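Local coordinates for protein copper-containing nitrite reductase (Thermus scotoductus, PDB 6HBE) that probably reduces nitrite to nitric oxide with electrons from a cytochrome c, working as a copper-containing homotrimer whose subunits carry an additional plastocyanin/azurin-like domain, at residues Gly109-Cys115 / Gln130-Val136; Phe204-Pro209 / Ala243-Trp249; Val374-Val378 / Thr387-Asp391. All coordinates share one frame; numbering follows the deposited sequence.

Contact 1 (Gly109-Cys115 / Gln130-Val136); sequences GVFMYHC and QFGMIVV. With CU (copper (II) ion), chain N; CU (copper (II) ion), chain M.
Gly109, Phe111 and Tyr113 pair through their backbones with Val136, Ile134 and Gly132, each pair joined by two hydrogen bonds, the hydrogen-bonded pairs of an antiparallel arrangement. One further bond, Cys115 N to Gln130 O at 3.2 Å, carries the pairing past the end of the strands.

The aromatic contact is made by Tyr113. Its ring lies over Gly132, with the glycine CA 3.8 Å from the ring centroid and 21° off the normal, a CH-pi contact; its hydroxyl reaches on to Pro53 O.

Aliphatic packing divides between the two sides of the sheet. On the face that carries Tyr113, Phe111 CE2 meets Val136 CG2 at 4.0 Å; on the other face, Met133 bends at its thioether (chi3 -62°), which brings CG, SD and CE all beside Val110 CG1, and Met112 CE touches Phe131 CB at 4.2 Å.

Metal bonds gather at one end. Cys115 SG (2.1 Å) and Gln130 OE1 (2.0 Å) bind the same copper, completed by His75 and His125. His114 NE2 binds the other copper at 2.0 Å, with His80, a water and His267 of the second subunit, while its ND1 donates to Cys115 O, which fixes the ring's rotation.

Adjacent residues His114 and Cys115 thus serve two coppers, the arrangement that in copper nitrite reductases gives a short covalent path for electrons between the type 1 and type 2 sites.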
loop_
_atom_site.group_PDB
_atom_site.type_symbol
_atom_site.label_atom_id
_atom_site.label_comp_id
_atom_site.label_asym_id
_atom_site.label_seq_id
_atom_site.Cartn_x
_atom_site.Cartn_y
_atom_site.Cartn_z
ATOM N N GLY C 109 28.360 -2.481 3.655
ATOM C CA GLY C 109 27.013 -2.846 3.192
ATOM C C GLY C 109 26.594 -2.321 1.828
ATOM O O GLY C 109 27.439 -1.924 1.020
ATOM N N VAL C 110 25.275 -2.298 1.597
ATOM C CA VAL C 110 24.664 -1.878 0.328
ATOM C C VAL C 110 23.811 -0.643 0.619
ATOM O O VAL C 110 22.827 -0.732 1.391
ATOM C CB VAL C 110 23.803 -3.015 -0.271
ATOM C CG1 VAL C 110 23.096 -2.543 -1.554
ATOM C CG2 VAL C 110 24.675 -4.241 -0.575
ATOM N N PHE C 111 24.186 0.493 0.013
ATOM C CA PHE C 111 23.619 1.807 0.322
ATOM C C PHE C 111 22.971 2.463 -0.893
ATOM O O PHE C 111 23.495 2.397 -2.009
ATOM C CB PHE C 111 24.689 2.729 0.894
ATOM C CG PHE C 111 25.289 2.215 2.171
ATOM C CD1 PHE C 111 24.624 2.403 3.390
ATOM C CD2 PHE C 111 26.476 1.513 2.155
ATOM C CE1 PHE C 111 25.143 1.897 4.570
ATOM C CE2 PHE C 111 27.016 0.987 3.338
ATOM C CZ PHE C 111 26.353 1.182 4.543
ATOM N N MET C 112 21.850 3.142 -0.666
ATOM C CA MET C 112 21.225 3.989 -1.698
ATOM C C MET C 112 21.952 5.339 -1.825
ATOM O O MET C 112 22.450 5.889 -0.825
ATOM C CB MET C 112 19.753 4.259 -1.332
ATOM C CG MET C 112 18.853 4.884 -2.422
ATOM S SD MET C 112 17.133 4.908 -1.833
ATOM C CE MET C 112 16.284 5.866 -3.077
ATOM N N TYR C 113 21.961 5.897 -3.041
ATOM C CA TYR C 113 22.205 7.332 -3.241
ATOM C C TYR C 113 21.081 7.852 -4.126
ATOM O O TYR C 113 20.459 7.066 -4.846
ATOM C CB TYR C 113 23.633 7.635 -3.819
ATOM C CG TYR C 113 23.857 7.266 -5.278
ATOM C CD1 TYR C 113 23.362 8.090 -6.307
ATOM C CD2 TYR C 113 24.571 6.122 -5.642
ATOM C CE1 TYR C 113 23.567 7.780 -7.633
ATOM C CE2 TYR C 113 24.768 5.804 -6.991
ATOM C CZ TYR C 113 24.256 6.636 -7.974
ATOM O OH TYR C 113 24.383 6.370 -9.322
ATOM N N HIS C 114 20.799 9.154 -4.055
ATOM C CA HIS C 114 19.678 9.745 -4.787
ATOM C C HIS C 114 19.794 11.266 -4.815
ATOM O O HIS C 114 20.588 11.848 -4.080
ATOM C CB HIS C 114 18.305 9.321 -4.154
ATOM C CG HIS C 114 18.141 9.694 -2.706
ATOM N ND1 HIS C 114 17.668 10.928 -2.309
ATOM C CD2 HIS C 114 18.375 9.002 -1.567
ATOM C CE1 HIS C 114 17.649 10.999 -0.992
ATOM N NE2 HIS C 114 18.025 9.831 -0.509
ATOM N N CYS C 115 19.003 11.912 -5.649
ATOM C CA CYS C 115 19.050 13.359 -5.745
ATOM C C CYS C 115 18.506 13.979 -4.449
ATOM O O CYS C 115 17.567 13.442 -3.855
ATOM C CB CYS C 115 18.218 13.884 -6.932
ATOM S SG CYS C 115 18.510 15.664 -7.303
ATOM N N GLN C 130 16.089 9.468 -10.280
ATOM C CA GLN C 130 17.426 9.850 -9.826
ATOM C C GLN C 130 17.866 9.082 -8.592
ATOM O O GLN C 130 17.768 9.574 -7.454
ATOM C CB GLN C 130 17.534 11.371 -9.576
ATOM C CG GLN C 130 17.949 12.195 -10.777
ATOM C CD GLN C 130 18.019 13.724 -10.533
ATOM O OE1 GLN C 130 17.204 14.367 -9.801
ATOM N NE2 GLN C 130 18.998 14.329 -11.195
ATOM N N PHE C 131 18.335 7.855 -8.815
ATOM C CA PHE C 131 18.825 6.997 -7.724
ATOM C C PHE C 131 19.830 5.974 -8.232
ATOM O O PHE C 131 19.883 5.731 -9.439
ATOM C CB PHE C 131 17.654 6.256 -7.027
ATOM C CG PHE C 131 16.653 5.679 -7.983
ATOM C CD1 PHE C 131 16.939 4.529 -8.715
ATOM C CD2 PHE C 131 15.442 6.300 -8.182
ATOM C CE1 PHE C 131 16.025 4.015 -9.627
ATOM C CE2 PHE C 131 14.522 5.791 -9.078
ATOM C CZ PHE C 131 14.819 4.638 -9.811
ATOM N N GLY C 132 20.613 5.402 -7.307
ATOM C CA GLY C 132 21.541 4.312 -7.596
ATOM C C GLY C 132 22.088 3.648 -6.344
ATOM O O GLY C 132 21.608 3.920 -5.232
ATOM N N MET C 133 23.075 2.766 -6.521
ATOM C CA MET C 133 23.700 1.979 -5.445
ATOM C C MET C 133 25.191 2.295 -5.245
ATOM O O MET C 133 25.943 2.417 -6.224
ATOM C CB MET C 133 23.554 0.467 -5.778
ATOM C CG MET C 133 24.220 -0.551 -4.833
ATOM S SD MET C 133 24.200 -2.284 -5.430
ATOM C CE MET C 133 22.433 -2.648 -5.541
ATOM N N ILE C 134 25.621 2.339 -3.976
ATOM C CA ILE C 134 27.035 2.296 -3.603
ATOM C C ILE C 134 27.214 1.149 -2.630
ATOM O O ILE C 134 26.474 1.051 -1.632
ATOM C CB ILE C 134 27.640 3.634 -3.051
ATOM C CG1 ILE C 134 29.096 3.413 -2.548
ATOM C CG2 ILE C 134 26.817 4.226 -1.926
ATOM C CD1 ILE C 134 29.878 4.690 -2.333
ATOM N N VAL C 135 28.153 0.259 -2.967
ATOM C CA VAL C 135 28.520 -0.895 -2.167
ATOM C C VAL C 135 29.857 -0.660 -1.465
ATOM O O VAL C 135 30.838 -0.226 -2.110
ATOM C CB VAL C 135 28.677 -2.177 -3.031
ATOM C CG1 VAL C 135 29.065 -3.373 -2.180
ATOM C CG2 VAL C 135 27.390 -2.474 -3.801
ATOM N N VAL C 136 29.880 -0.986 -0.180
ATOM C CA VAL C 136 31.076 -0.969 0.680
ATOM C C VAL C 136 31.373 -2.393 1.126
ATOM O O VAL C 136 30.717 -2.941 2.003
ATOM C CB VAL C 136 30.905 -0.025 1.905
ATOM C CG1 VAL C 136 32.188 0.038 2.738
ATOM C CG2 VAL C 136 30.520 1.372 1.464
HETATM CU CU CU N . 17.293 16.222 -8.975
HETATM CU CU CU M . 18.016 9.104 1.364
HETATM O O HOH W 1 18.747 10.648 2.301
#

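Contact 2 (Phe204-Pro209 / Ala243-Trp249); sequences FLNVGP and AGPSDSW
Phe204 and Trp249 start a short antiparallel pairing in the larger sheet of the second cupredoxin domain, where strand 199-208 runs beside strand 248-254. Two backbone hydrogen bonds join them, and their rings meet edge to edge, Phe204 CD2 lying 4.4 Å from Trp249 CD1. On the other side of the sheet, Leu205 CD1 reaches Asp247 O at 3.6 Å.

Segment 243-249 comes into this sheet through a type II turn from Gly244 to Asp247, and Asn206 holds that turn at several points. Its backbone N donates to Asp247 O, and its O takes a short bond of 2.7 Å from Ser246 N. With CG anti to the backbone N (chi1 -180°), the amide lies against the start of the turn: ND2 gives a hydrogen to Ala243 O at 2.9 Å, within the amide plane but above the carbonyl plane of Ala243, and has a second acceptor in Leu211 O. Asn206 OD1 accepts from Gly208 N at 3.0 Å, closing an Asx turn. Both amide atoms are therefore engaged and the group cannot readily flip.

Inside the turn, Asp247 OD2 accepts from Gly244 N at 2.7 Å through its anti lone pair, while OD1 bonds to Tyr227 and to Thr240 of the second subunit. Pro245 CG packs on Pro209 O at 3.6 Å, just after a cis peptide bond, and Ser246 packs against the copper ligand His80.

Ala243 belongs to a strand of the opposing sheet and Ser248 to one of this sheet, so the turn is a crossing between the two layers of a beta sandwich, as in the cupredoxin fold.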
loop_
_atom_site.group_PDB
_atom_site.type_symbol
_atom_site.label_atom_id
_atom_site.label_comp_id
_atom_site.label_asym_id
_atom_site.label_seq_id
_atom_site.Cartn_x
_atom_site.Cartn_y
_atom_site.Cartn_z
ATOM N N PHE C 204 21.291 -6.650 -3.090
ATOM C CA PHE C 204 19.913 -6.211 -3.417
ATOM C C PHE C 204 19.553 -4.923 -2.687
ATOM O O PHE C 204 19.684 -4.867 -1.462
ATOM C CB PHE C 204 18.915 -7.303 -3.022
ATOM C CG PHE C 204 17.459 -6.907 -3.227
ATOM C CD1 PHE C 204 17.009 -6.553 -4.477
ATOM C CD2 PHE C 204 16.547 -6.956 -2.181
ATOM C CE1 PHE C 204 15.693 -6.194 -4.691
ATOM C CE2 PHE C 204 15.206 -6.634 -2.401
ATOM C CZ PHE C 204 14.797 -6.223 -3.657
ATOM N N LEU C 205 19.059 -3.917 -3.426
ATOM C CA LEU C 205 18.563 -2.676 -2.838
ATOM C C LEU C 205 17.183 -2.405 -3.398
ATOM O O LEU C 205 17.010 -2.309 -4.619
ATOM C CB LEU C 205 19.513 -1.505 -3.171
ATOM C CG LEU C 205 19.061 -0.065 -2.850
ATOM C CD1 LEU C 205 18.895 0.154 -1.378
ATOM C CD2 LEU C 205 19.996 0.987 -3.412
ATOM N N ASN C 206 16.199 -2.249 -2.510
ATOM C CA ASN C 206 14.843 -1.791 -2.932
ATOM C C ASN C 206 14.836 -0.281 -2.771
ATOM O O ASN C 206 14.810 0.203 -1.628
ATOM C CB ASN C 206 13.698 -2.401 -2.074
ATOM C CG ASN C 206 12.317 -1.936 -2.509
ATOM O OD1 ASN C 206 12.139 -1.368 -3.608
ATOM N ND2 ASN C 206 11.304 -2.145 -1.632
ATOM N N VAL C 207 14.817 0.469 -3.867
ATOM C CA VAL C 207 14.765 1.938 -3.737
ATOM C C VAL C 207 13.317 2.443 -3.529
ATOM O O VAL C 207 13.109 3.575 -3.129
ATOM C CB VAL C 207 15.404 2.735 -4.900
ATOM C CG1 VAL C 207 16.835 2.318 -5.175
ATOM C CG2 VAL C 207 14.567 2.707 -6.156
ATOM N N GLY C 208 12.334 1.608 -3.794
ATOM C CA GLY C 208 10.945 2.041 -3.705
ATOM C C GLY C 208 10.580 2.941 -4.906
ATOM O O GLY C 208 10.795 2.530 -6.052
ATOM N N PRO C 209 10.068 4.162 -4.682
ATOM C CA PRO C 209 10.081 4.842 -3.395
ATOM C C PRO C 209 8.916 4.596 -2.430
ATOM O O PRO C 209 8.992 5.090 -1.266
ATOM C CB PRO C 209 10.109 6.343 -3.799
ATOM C CG PRO C 209 10.501 6.350 -5.208
ATOM C CD PRO C 209 9.804 5.141 -5.755
ATOM N N ALA C 243 12.180 -6.211 2.355
ATOM C CA ALA C 243 12.846 -4.896 2.186
ATOM C C ALA C 243 11.857 -3.783 1.902
ATOM O O ALA C 243 11.223 -3.757 0.820
ATOM C CB ALA C 243 13.895 -4.984 1.082
ATOM N N GLY C 244 11.731 -2.842 2.844
ATOM C CA GLY C 244 11.039 -1.605 2.550
ATOM C C GLY C 244 11.859 -0.668 1.695
ATOM O O GLY C 244 12.999 -0.997 1.338
ATOM N N PRO C 245 11.280 0.494 1.306
ATOM C CA PRO C 245 12.073 1.479 0.542
ATOM C C PRO C 245 13.377 1.916 1.231
ATOM O O PRO C 245 13.327 2.399 2.352
ATOM C CB PRO C 245 11.094 2.640 0.344
ATOM C CG PRO C 245 9.757 1.956 0.314
ATOM C CD PRO C 245 9.858 0.868 1.354
ATOM N N SER C 246 14.494 1.781 0.492
ATOM C CA SER C 246 15.908 1.995 0.932
ATOM C C SER C 246 16.498 0.942 1.854
ATOM O O SER C 246 17.648 1.115 2.332
ATOM C CB SER C 246 16.171 3.425 1.483
ATOM O OG SER C 246 17.572 3.638 1.663
ATOM N N ASP C 247 15.764 -0.151 2.119
ATOM C CA ASP C 247 16.340 -1.342 2.744
ATOM C C ASP C 247 17.158 -2.141 1.719
ATOM O O ASP C 247 16.871 -2.141 0.523
ATOM C CB ASP C 247 15.261 -2.307 3.300
ATOM C CG ASP C 247 14.681 -1.894 4.666
ATOM O OD1 ASP C 247 15.424 -1.347 5.545
ATOM O OD2 ASP C 247 13.468 -2.242 4.878
ATOM N N SER C 248 18.150 -2.853 2.210
ATOM C CA SER C 248 19.045 -3.665 1.361
ATOM C C SER C 248 19.441 -4.958 2.058
ATOM O O SER C 248 19.284 -5.072 3.279
ATOM C CB SER C 248 20.328 -2.892 1.027
ATOM O OG SER C 248 21.154 -2.727 2.218
ATOM N N TRP C 249 19.931 -5.912 1.257
ATOM C CA TRP C 249 20.446 -7.192 1.716
ATOM C C TRP C 249 21.665 -7.614 0.901
ATOM O O TRP C 249 21.735 -7.296 -0.282
ATOM C CB TRP C 249 19.382 -8.308 1.565
ATOM C CG TRP C 249 18.180 -8.199 2.466
ATOM C CD1 TRP C 249 16.982 -7.551 2.174
ATOM C CD2 TRP C 249 18.029 -8.747 3.774
ATOM N NE1 TRP C 249 16.123 -7.670 3.228
ATOM C CE2 TRP C 249 16.726 -8.400 4.226
ATOM C CE3 TRP C 249 18.848 -9.529 4.609
ATOM C CZ2 TRP C 249 16.217 -8.817 5.475
ATOM C CZ3 TRP C 249 18.349 -9.924 5.879
ATOM C CH2 TRP C 249 17.053 -9.545 6.300
#

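Contact 3 (Val374-Val378 / Thr387-Asp391); sequences VNEDV and TGRHD. With CU (copper (II) ion), chain L.
Asn375 and Asp377 both meet the His390 ring at its edge, near the ring plane, while the backbone carbon of Gly388 lies over one face, displaced toward the rim. Asp377 OD2 takes the hydrogen of His390 NE2 at 2.8 Å through its anti lone pair, the bond being close to straight and nearly within the imidazole plane, although the carboxylate itself is turned 46° from the ring. Asn375 OD1 sits 3.4 Å from His390 CD2 on the neighbouring part of the rim, its side chain crossing the histidine at about a right angle.

The amide of Asn375 makes three hydrogen bonds. The chi1 of -168° swings it away from its own N and over to the loop, where ND2 donates to Gly388 O at 3.0 Å along an almost perfectly straight N-H (177°), in the amide plane and on a carbonyl lone pair. ND2 also bonds to Leu408 O. Asn375 OD1 receives Asp377 N at 3.0 Å, an Asx turn that probably helps direct Asp377 toward the histidine.

Asp377 is itself well tied: OD1 accepts from Gly355 N, and OD2 takes a second hydrogen from Asn356 N. With NE2 bonded to this carboxylate and ND1 bound to copper together with Cys428 and His431, Met434 completing the site, the imidazole is held from both sides against rotation. The carboxylate probably polarises the ring and makes ND1 a somewhat stronger donor to the metal.

In the plastocyanin/azurin-like domain, segment 374-378 runs off the end of strand 370-375, which lies between strands 349-353 and 413-417 of one sheet. Segment 387-391 is the loop that leads into strand 393-398, at the border of the other sheet, so the contact spans the two layers beside the copper.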
loop_
_atom_site.group_PDB
_atom_site.type_symbol
_atom_site.label_atom_id
_atom_site.label_comp_id
_atom_site.label_asym_id
_atom_site.label_seq_id
_atom_site.Cartn_x
_atom_site.Cartn_y
_atom_site.Cartn_z
ATOM N N VAL C 374 -6.162 23.890 -7.035
ATOM C CA VAL C 374 -5.872 23.708 -5.588
ATOM C C VAL C 374 -4.510 23.046 -5.432
ATOM O O VAL C 374 -4.207 22.103 -6.150
ATOM C CB VAL C 374 -7.001 22.896 -4.865
ATOM C CG1 VAL C 374 -7.190 21.498 -5.460
ATOM C CG2 VAL C 374 -6.717 22.782 -3.370
ATOM N N ASN C 375 -3.681 23.539 -4.514
ATOM C CA ASN C 375 -2.383 22.938 -4.280
ATOM C C ASN C 375 -2.481 21.860 -3.194
ATOM O O ASN C 375 -2.645 22.179 -2.021
ATOM C CB ASN C 375 -1.303 23.974 -3.926
ATOM C CG ASN C 375 0.108 23.386 -3.969
ATOM O OD1 ASN C 375 0.299 22.193 -4.260
ATOM N ND2 ASN C 375 1.098 24.199 -3.666
ATOM N N GLU C 376 -2.352 20.600 -3.609
ATOM C CA GLU C 376 -2.352 19.458 -2.671
ATOM C C GLU C 376 -0.941 19.117 -2.158
ATOM O O GLU C 376 -0.814 18.401 -1.156
ATOM C CB GLU C 376 -3.007 18.216 -3.301
ATOM C CG GLU C 376 -4.527 18.243 -3.411
ATOM C CD GLU C 376 -5.285 18.418 -2.070
ATOM O OE1 GLU C 376 -4.744 18.212 -0.944
ATOM O OE2 GLU C 376 -6.485 18.771 -2.117
ATOM N N ASP C 377 0.124 19.635 -2.778
ATOM C CA ASP C 377 1.460 19.426 -2.196
ATOM C C ASP C 377 1.495 20.154 -0.854
ATOM O O ASP C 377 0.853 21.205 -0.693
ATOM C CB ASP C 377 2.601 19.868 -3.134
ATOM C CG ASP C 377 3.004 18.787 -4.164
ATOM O OD1 ASP C 377 2.831 17.561 -3.903
ATOM O OD2 ASP C 377 3.507 19.159 -5.255
ATOM N N VAL C 378 2.205 19.564 0.117
ATOM C CA VAL C 378 2.131 19.941 1.527
ATOM C C VAL C 378 3.307 20.823 1.983
ATOM O O VAL C 378 3.082 21.748 2.766
ATOM C CB VAL C 378 2.010 18.672 2.433
ATOM C CG1 VAL C 378 1.645 19.044 3.873
ATOM C CG2 VAL C 378 0.935 17.761 1.883
ATOM N N THR C 387 10.875 23.672 -2.962
ATOM C CA THR C 387 9.513 23.983 -2.508
ATOM C C THR C 387 8.463 23.210 -3.278
ATOM O O THR C 387 8.671 22.781 -4.430
ATOM C CB THR C 387 9.167 25.517 -2.589
ATOM O OG1 THR C 387 8.056 25.814 -1.744
ATOM C CG2 THR C 387 8.850 25.981 -3.987
ATOM N N GLY C 388 7.345 22.997 -2.599
ATOM C CA GLY C 388 6.129 22.453 -3.204
ATOM C C GLY C 388 5.020 23.475 -3.420
ATOM O O GLY C 388 3.874 23.081 -3.690
ATOM N N ARG C 389 5.334 24.778 -3.292
ATOM C CA ARG C 389 4.502 25.826 -3.868
ATOM C C ARG C 389 4.484 25.721 -5.380
ATOM O O ARG C 389 5.471 25.315 -5.986
ATOM C CB ARG C 389 5.008 27.229 -3.479
ATOM C CG ARG C 389 4.665 27.670 -2.073
ATOM C CD ARG C 389 4.999 29.157 -1.809
ATOM N NE ARG C 389 6.315 29.514 -2.349
ATOM C CZ ARG C 389 7.509 29.327 -1.764
ATOM N NH1 ARG C 389 7.631 28.816 -0.542
ATOM N NH2 ARG C 389 8.619 29.691 -2.415
ATOM N N HIS C 390 3.357 26.079 -5.977
ATOM C CA HIS C 390 3.154 26.042 -7.426
ATOM C C HIS C 390 2.303 27.209 -7.898
ATOM O O HIS C 390 1.481 27.751 -7.130
ATOM C CB HIS C 390 2.416 24.770 -7.876
ATOM C CG HIS C 390 3.097 23.516 -7.462
ATOM N ND1 HIS C 390 4.320 23.148 -7.972
ATOM C CD2 HIS C 390 2.759 22.572 -6.553
ATOM C CE1 HIS C 390 4.700 22.012 -7.408
ATOM N NE2 HIS C 390 3.770 21.638 -6.546
ATOM N N ASP C 391 2.467 27.535 -9.187
ATOM C CA ASP C 391 1.529 28.386 -9.911
ATOM C C ASP C 391 1.192 27.713 -11.225
ATOM O O ASP C 391 1.681 26.596 -11.528
ATOM C CB ASP C 391 2.080 29.838 -10.070
ATOM C CG ASP C 391 3.349 29.941 -10.960
ATOM O OD1 ASP C 391 3.643 29.043 -11.783
ATOM O OD2 ASP C 391 4.052 30.982 -10.865
HETATM CU CU CU L . 5.610 24.014 -9.310
#

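Contacts 1, 2 and 3 follow one another along the chain without interleaving. Contacts 1 and 2 have centres 10 Å apart and touch: Ser248 OG probably hydrogen-bonds to Val110 O (2.7 Å), and Met112 packs on Leu205, Val207 and Ser246, so a sheet of the first cupredoxin domain rests on a sheet of the second. Contact 3 belongs to the plastocyanin/azurin-like domain, its centre 29 Å from contact 1 and 28 Å from contact 2, without touching either. Yet the His390 side chain lies about 14 Å from the copper held by Cys115 and Gln130, a separation compatible with electron transfer between the domains. All three contacts reach the second subunit.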